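Local coordinates for ferritin like protein (Caulobacter vibrioides, PDB 3HL1) that is a ferritin-like protein of undetermined function that probably binds metal, as iron-handling members of the ferritin clan do, at residues Tyr28-Thr31 with Val32-Ser35; Arg45-Gln48 with Ala49-Gln53. One frame throughout, in Å; residues are numbered along the deposited sequence.

Contact 1: residues Tyr28-Thr31 with Val32-Ser35; sequences YYLT and VLYS
Backbone hydrogen bonds from V32 N to Y28 O, L33 N to Y29 O and Y34 N to L30 O run i+4 to i along helix 8-35, the L33 N to Y29 O bond being the shortest at 2.8 Å. The next, S35 N to T31 O, is weak and bent (137°). S35 OG also turns back: placed between its own backbone N and carbonyl carbon (chi1 80°), it donates to V32 O at 2.7 Å and also bonds L110 N. L30 and Y34 run alongside one another, and L30 CD2 touches the ring at Y34 CE2 (3.9 Å). L33 CD2 stands over one face of that ring, near its margin, and comes within 4.2 Å of L30 CD2, so the three side chains form one apolar patch. V32 CG2 lies 3.5 Å from Y28 O. The hydroxyls of Y28 and Y29 bond S104 O and E122, while T31 OG1 bonds P27 O and Y316. Around this largely buried part of the helix, helix 42-67 meets Y29, L30, V32 and L33, helix 292-309 meets L30, Y34 and S35, and helix 112-121 packs on Y28, Y29 and V32.

Contact 2: residues Arg45-Gln48 with Ala49-Gln53; sequences RLIQ and AAVYQ
Q48 lies flank to flank with Y52, one turn on along helix 42-67, while their backbones share the bond from Y52 N to Q48 O (3.2 Å, N-H...O 166°). Three more bonds of this i+4 to i series satisfy the carbonyls before it: A49 N to R45 O is weak, A50 N to L46 O is 3.3 Å long, and V51 N to I47 O is the shortest at 2.9 Å. L46 O also receives a weak bond from R236 NH1. Q48 O has a second neighbour besides its N-H donor: it sits above one face of the Y52 ring, off its centre and 3.5 Å from Y52 CG. The glutamine chain then runs extended past the same ring. With CG anti to the backbone N (chi1 -175°), it brings Q48 CG to 4.2 Å from the ring centroid in an off-centre CH-pi contact. Farther out, the amide plane is turned 21° from the ring, and Q48 OE1 approaches Y52 OH at 3.7 Å, long for a hydrogen bond. On another side of the helix I47 CG2 meets V51 CG2 at 4.3 Å in one of the two conformers of V51. L46, A49 and A50 touch F239, R236 and F237 of helix 233-242, where H233 NE2 donates to Q53 OE1; Q53 N bonds A49 O. The backbone is thus held by its own helical bonds, whereas Q48 and Y52 associate through a methylene over the ring and an amide at a shallow angle to it, probably by dispersion more than directed hydrogen bonding.

Overall arrangement
Contacts 1 and 2 each span roughly two turns of consecutive helices, 8-35 and 42-67, with centres about 10 Å apart, and they pack directly on each other. V32 CG1 meets I47 CD1 and, in one of the two conformers of V51, Y29 CB meets V51 CG2 and L30 CD2 meets V51 CG1, each pair at 3.6 Å, consistent with neighbouring helices of a ferritin-like bundle. Contact 1 is the more buried, and several of its polar side chains (Y28, Y29, T31, S35) reach partners outside it. Contact 2 is two-sided: I47, A50 and V51 face the interior, whereas R45 and Y52 are exposed and Q48 partly so. Aliphatic-to-aromatic packing marks the first, a glutamine laid along a tyrosine ring the second.

Contact 1: residues Tyr28-Thr31 with Val32-Ser35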
ATOM      1  N   TYR A  28      -5.779  -4.758   3.119  1.00 27.82           N
ATOM      2  CA  TYR A  28      -6.369  -4.103   4.266  1.00 28.03           C
ATOM      3  C   TYR A  28      -7.555  -3.207   3.861  1.00 29.36           C
ATOM      4  O   TYR A  28      -8.612  -3.366   4.412  1.00 27.39           O
ATOM      5  CB  TYR A  28      -5.324  -3.300   5.084  1.00 30.41           C
ATOM      6  CG  TYR A  28      -5.746  -3.054   6.516  1.00 30.42           C
ATOM      7  CD1 TYR A  28      -6.547  -1.949   6.841  1.00 32.12           C
ATOM      8  CD2 TYR A  28      -5.388  -3.949   7.550  1.00 25.11           C
ATOM      9  CE1 TYR A  28      -6.967  -1.731   8.160  1.00 30.67           C
ATOM     10  CE2 TYR A  28      -5.806  -3.735   8.875  1.00 28.94           C
ATOM     11  CZ  TYR A  28      -6.582  -2.624   9.155  1.00 33.96           C
ATOM     12  OH  TYR A  28      -7.026  -2.440  10.389  1.00 28.17           O
ATOM     13  N   TYR A  29      -7.331  -2.261   2.971  1.00 27.51           N
ATOM     14  CA  TYR A  29      -8.316  -1.339   2.499  1.00 27.53           C
ATOM     15  C   TYR A  29      -9.414  -2.053   1.720  1.00 28.27           C
ATOM     16  O   TYR A  29     -10.559  -1.672   1.801  1.00 28.86           O
ATOM     17  CB  TYR A  29      -7.693  -0.274   1.594  1.00 26.33           C
ATOM     18  CG  TYR A  29      -6.762   0.734   2.245  1.00 27.59           C
ATOM     19  CD1 TYR A  29      -6.295   0.581   3.566  1.00 29.73           C
ATOM     20  CD2 TYR A  29      -6.161   1.722   1.456  1.00 33.71           C
ATOM     21  CE1 TYR A  29      -5.401   1.484   4.120  1.00 31.93           C
ATOM     22  CE2 TYR A  29      -5.200   2.588   1.992  1.00 32.29           C
ATOM     23  CZ  TYR A  29      -4.836   2.485   3.316  1.00 33.44           C
ATOM     24  OH  TYR A  29      -3.861   3.352   3.833  1.00 35.22           O
ATOM     25  N   LEU A  30      -9.055  -3.032   0.900  1.00 26.59           N
ATOM     26  CA  LEU A  30     -10.036  -3.763   0.106  1.00 28.24           C
ATOM     27  C   LEU A  30     -11.014  -4.516   0.992  1.00 29.59           C
ATOM     28  O   LEU A  30     -12.237  -4.560   0.716  1.00 28.23           O
ATOM     29  CB  LEU A  30      -9.362  -4.758  -0.856  1.00 31.77           C
ATOM     30  CG  LEU A  30      -8.743  -4.188  -2.148  1.00 28.29           C
ATOM     31  CD1 LEU A  30      -7.886  -5.286  -2.875  1.00 29.76           C
ATOM     32  CD2 LEU A  30      -9.834  -3.517  -3.060  1.00 27.39           C
ATOM     33  N   THR A  31     -10.479  -5.131   2.041  1.00 27.85           N
ATOM     34  CA  THR A  31     -11.271  -5.877   3.033  1.00 29.26           C
ATOM     35  C   THR A  31     -12.296  -4.963   3.705  1.00 28.93           C
ATOM     36  O   THR A  31     -13.467  -5.325   3.765  1.00 30.90           O
ATOM     37  CB  THR A  31     -10.369  -6.610   4.039  1.00 27.36           C
ATOM     38  OG1 THR A  31      -9.532  -7.501   3.290  1.00 28.79           O
ATOM     39  CG2 THR A  31     -11.240  -7.413   5.059  1.00 30.87           C
ATOM     40  N   VAL A  32     -11.871  -3.767   4.119  1.00 27.91           N
ATOM     41  CA  VAL A  32     -12.813  -2.725   4.637  1.00 24.16           C
ATOM     42  C   VAL A  32     -13.805  -2.308   3.580  1.00 28.76           C
ATOM     43  O   VAL A  32     -14.996  -2.269   3.850  1.00 28.68           O
ATOM     44  CB  VAL A  32     -12.051  -1.491   5.182  1.00 22.87           C
ATOM     45  CG1 VAL A  32     -13.001  -0.323   5.560  1.00 29.64           C
ATOM     46  CG2 VAL A  32     -11.155  -1.969   6.331  1.00 23.57           C
ATOM     47  N   LEU A  33     -13.324  -1.985   2.387  1.00 28.64           N
ATOM     48  CA  LEU A  33     -14.196  -1.539   1.300  1.00 29.26           C
ATOM     49  C   LEU A  33     -15.371  -2.464   1.071  1.00 29.30           C
ATOM     50  O   LEU A  33     -16.514  -2.072   1.112  1.00 31.02           O
ATOM     51  CB  LEU A  33     -13.407  -1.433  -0.018  1.00 29.51           C
ATOM     52  CG  LEU A  33     -14.099  -0.921  -1.253  1.00 27.28           C
ATOM     53  CD1 LEU A  33     -14.664   0.554  -1.000  1.00 33.72           C
ATOM     54  CD2 LEU A  33     -13.201  -1.058  -2.522  1.00 30.39           C
ATOM     55  N   TYR A  34     -15.078  -3.715   0.802  1.00 31.56           N
ATOM     56  CA  TYR A  34     -16.130  -4.654   0.404  1.00 32.08           C
ATOM     57  C   TYR A  34     -17.028  -5.077   1.547  1.00 30.45           C
ATOM     58  O   TYR A  34     -18.128  -5.584   1.294  1.00 30.98           O
ATOM     59  CB  TYR A  34     -15.533  -5.864  -0.331  1.00 29.44           C
ATOM     60  CG  TYR A  34     -15.150  -5.528  -1.745  1.00 31.59           C
ATOM     61  CD1 TYR A  34     -16.119  -5.253  -2.696  1.00 32.44           C
ATOM     62  CD2 TYR A  34     -13.809  -5.380  -2.116  1.00 32.32           C
ATOM     63  CE1 TYR A  34     -15.783  -4.903  -3.991  1.00 41.28           C
ATOM     64  CE2 TYR A  34     -13.467  -5.015  -3.410  1.00 29.58           C
ATOM     65  CZ  TYR A  34     -14.458  -4.799  -4.343  1.00 37.83           C
ATOM     66  OH  TYR A  34     -14.134  -4.460  -5.620  1.00 35.02           O
ATOM     67  N   SER A  35     -16.620  -4.775   2.784  1.00 31.18           N
ATOM     68  CA  SER A  35     -17.512  -4.953   3.946  1.00 29.85           C
ATOM     69  C   SER A  35     -18.718  -4.028   3.945  1.00 33.13           C
ATOM     70  O   SER A  35     -19.715  -4.363   4.563  1.00 30.56           O
ATOM     71  CB  SER A  35     -16.815  -4.797   5.297  1.00 30.70           C
ATOM     72  OG  SER A  35     -16.644  -3.417   5.622  1.00 27.37           O
TER

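Contact 2: residues Arg45-Gln48 with Ala49-Gln53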
ATOM      1  N   ARG A  45     -16.950   5.088  -1.541  0.50 35.51           N
ATOM      2  CA  ARG A  45     -16.306   5.776  -2.661  0.50 33.74           C
ATOM      3  C   ARG A  45     -14.965   6.430  -2.253  0.50 30.91           C
ATOM      4  O   ARG A  45     -14.032   6.493  -3.051  0.50 28.81           O
ATOM      5  CB  ARG A  45     -17.289   6.758  -3.307  0.50 37.22           C
ATOM      6  CG  ARG A  45     -18.363   6.029  -4.199  0.50 41.75           C
ATOM      7  CD  ARG A  45     -19.820   6.351  -3.831  0.50 48.67           C
ATOM      8  NE  ARG A  45     -20.529   7.246  -4.759  0.50 47.79           N
ATOM      9  CZ  ARG A  45     -21.274   6.871  -5.811  0.50 53.26           C
ATOM     10  NH1 ARG A  45     -21.416   5.590  -6.167  0.50 48.38           N
ATOM     11  NH2 ARG A  45     -21.875   7.804  -6.547  0.50 56.10           N
ATOM     12  N   LEU A  46     -14.853   6.891  -1.015  1.00 31.30           N
ATOM     13  CA  LEU A  46     -13.573   7.416  -0.530  1.00 32.87           C
ATOM     14  C   LEU A  46     -12.505   6.340  -0.484  1.00 33.49           C
ATOM     15  O   LEU A  46     -11.385   6.567  -0.910  1.00 33.63           O
ATOM     16  CB  LEU A  46     -13.692   8.058   0.854  1.00 33.74           C
ATOM     17  CG  LEU A  46     -14.497   9.376   0.972  1.00 31.87           C
ATOM     18  CD1 LEU A  46     -14.486   9.852   2.464  1.00 39.20           C
ATOM     19  CD2 LEU A  46     -13.926  10.447   0.004  1.00 39.11           C
ATOM     20  N   ILE A  47     -12.861   5.181   0.049  1.00 32.68           N
ATOM     21  CA  ILE A  47     -11.915   4.063   0.176  1.00 32.98           C
ATOM     22  C   ILE A  47     -11.497   3.439  -1.164  1.00 29.70           C
ATOM     23  O   ILE A  47     -10.321   3.100  -1.384  1.00 31.26           O
ATOM     24  CB  ILE A  47     -12.447   2.991   1.155  1.00 34.82           C
ATOM     25  CG1 ILE A  47     -12.500   3.587   2.557  1.00 33.29           C
ATOM     26  CG2 ILE A  47     -11.520   1.728   1.173  1.00 30.78           C
ATOM     27  CD1 ILE A  47     -13.247   2.696   3.628  1.00 33.92           C
ATOM     28  N   GLN A  48     -12.470   3.261  -2.044  1.00 28.72           N
ATOM     29  CA  GLN A  48     -12.224   2.753  -3.365  1.00 28.71           C
ATOM     30  C   GLN A  48     -11.188   3.582  -4.110  1.00 28.43           C
ATOM     31  O   GLN A  48     -10.232   3.037  -4.655  1.00 29.91           O
ATOM     32  CB  GLN A  48     -13.537   2.708  -4.121  1.00 32.13           C
ATOM     33  CG  GLN A  48     -13.444   2.101  -5.471  1.00 34.91           C
ATOM     34  CD  GLN A  48     -14.789   2.143  -6.155  1.00 46.39           C
ATOM     35  OE1 GLN A  48     -15.308   1.118  -6.541  1.00 48.34           O
ATOM     36  NE2 GLN A  48     -15.391   3.316  -6.217  1.00 48.12           N
ATOM     37  N   ALA A  49     -11.326   4.898  -4.103  1.00 31.24           N
ATOM     38  CA  ALA A  49     -10.390   5.755  -4.805  1.00 32.48           C
ATOM     39  C   ALA A  49      -8.996   5.599  -4.173  1.00 33.54           C
ATOM     40  O   ALA A  49      -7.986   5.504  -4.889  1.00 29.87           O
ATOM     41  CB  ALA A  49     -10.871   7.235  -4.803  1.00 33.30           C
ATOM     42  N   ALA A  50      -8.950   5.497  -2.840  1.00 35.18           N
ATOM     43  CA  ALA A  50      -7.687   5.320  -2.116  1.00 31.69           C
ATOM     44  C   ALA A  50      -6.971   4.027  -2.465  1.00 33.02           C
ATOM     45  O   ALA A  50      -5.748   4.002  -2.630  1.00 31.48           O
ATOM     46  CB  ALA A  50      -7.899   5.377  -0.554  1.00 27.58           C
ATOM     47  N   VAL A  51      -7.725   2.952  -2.582  1.00 31.38           N
ATOM     48  CA  VAL A  51      -7.218   1.621  -2.967  0.50 32.70           C
ATOM     49  C   VAL A  51      -6.537   1.679  -4.335  1.00 33.06           C
ATOM     50  O   VAL A  51      -5.440   1.157  -4.564  1.00 32.40           O
ATOM     51  CB  VAL A  51      -8.345   0.573  -3.112  0.50 32.54           C
ATOM     52  CG1 VAL A  51      -7.835  -0.662  -3.916  0.50 28.52           C
ATOM     53  CG2 VAL A  51      -8.855   0.157  -1.764  0.50 24.19           C
ATOM     54  N   TYR A  52      -7.211   2.325  -5.273  1.00 30.71           N
ATOM     55  CA  TYR A  52      -6.696   2.500  -6.612  1.00 35.09           C
ATOM     56  C   TYR A  52      -5.404   3.309  -6.586  1.00 34.07           C
ATOM     57  O   TYR A  52      -4.488   3.005  -7.319  1.00 35.56           O
ATOM     58  CB  TYR A  52      -7.724   3.198  -7.526  1.00 36.97           C
ATOM     59  CG  TYR A  52      -8.993   2.378  -7.817  1.00 50.14           C
ATOM     60  CD1 TYR A  52      -9.069   1.001  -7.539  1.00 59.02           C
ATOM     61  CD2 TYR A  52     -10.110   2.981  -8.391  1.00 60.60           C
ATOM     62  CE1 TYR A  52     -10.225   0.258  -7.807  1.00 56.55           C
ATOM     63  CE2 TYR A  52     -11.275   2.241  -8.689  1.00 55.66           C
ATOM     64  CZ  TYR A  52     -11.314   0.884  -8.399  1.00 55.97           C
ATOM     65  OH  TYR A  52     -12.458   0.172  -8.686  1.00 59.18           O
ATOM     66  N   GLN A  53      -5.327   4.325  -5.728  1.00 34.43           N
ATOM     67  CA  GLN A  53      -4.086   5.075  -5.559  1.00 33.20           C
ATOM     68  C   GLN A  53      -2.967   4.236  -4.954  1.00 32.45           C
ATOM     69  O   GLN A  53      -1.793   4.380  -5.337  1.00 35.52           O
ATOM     70  CB  GLN A  53      -4.310   6.330  -4.735  1.00 31.75           C
ATOM     71  CG  GLN A  53      -5.235   7.275  -5.461  1.00 40.09           C
ATOM     72  CD  GLN A  53      -5.235   8.662  -4.863  1.00 38.56           C
ATOM     73  OE1 GLN A  53      -5.047   8.842  -3.654  1.00 42.25           O
ATOM     74  NE2 GLN A  53      -5.436   9.648  -5.710  1.00 46.80           N
TER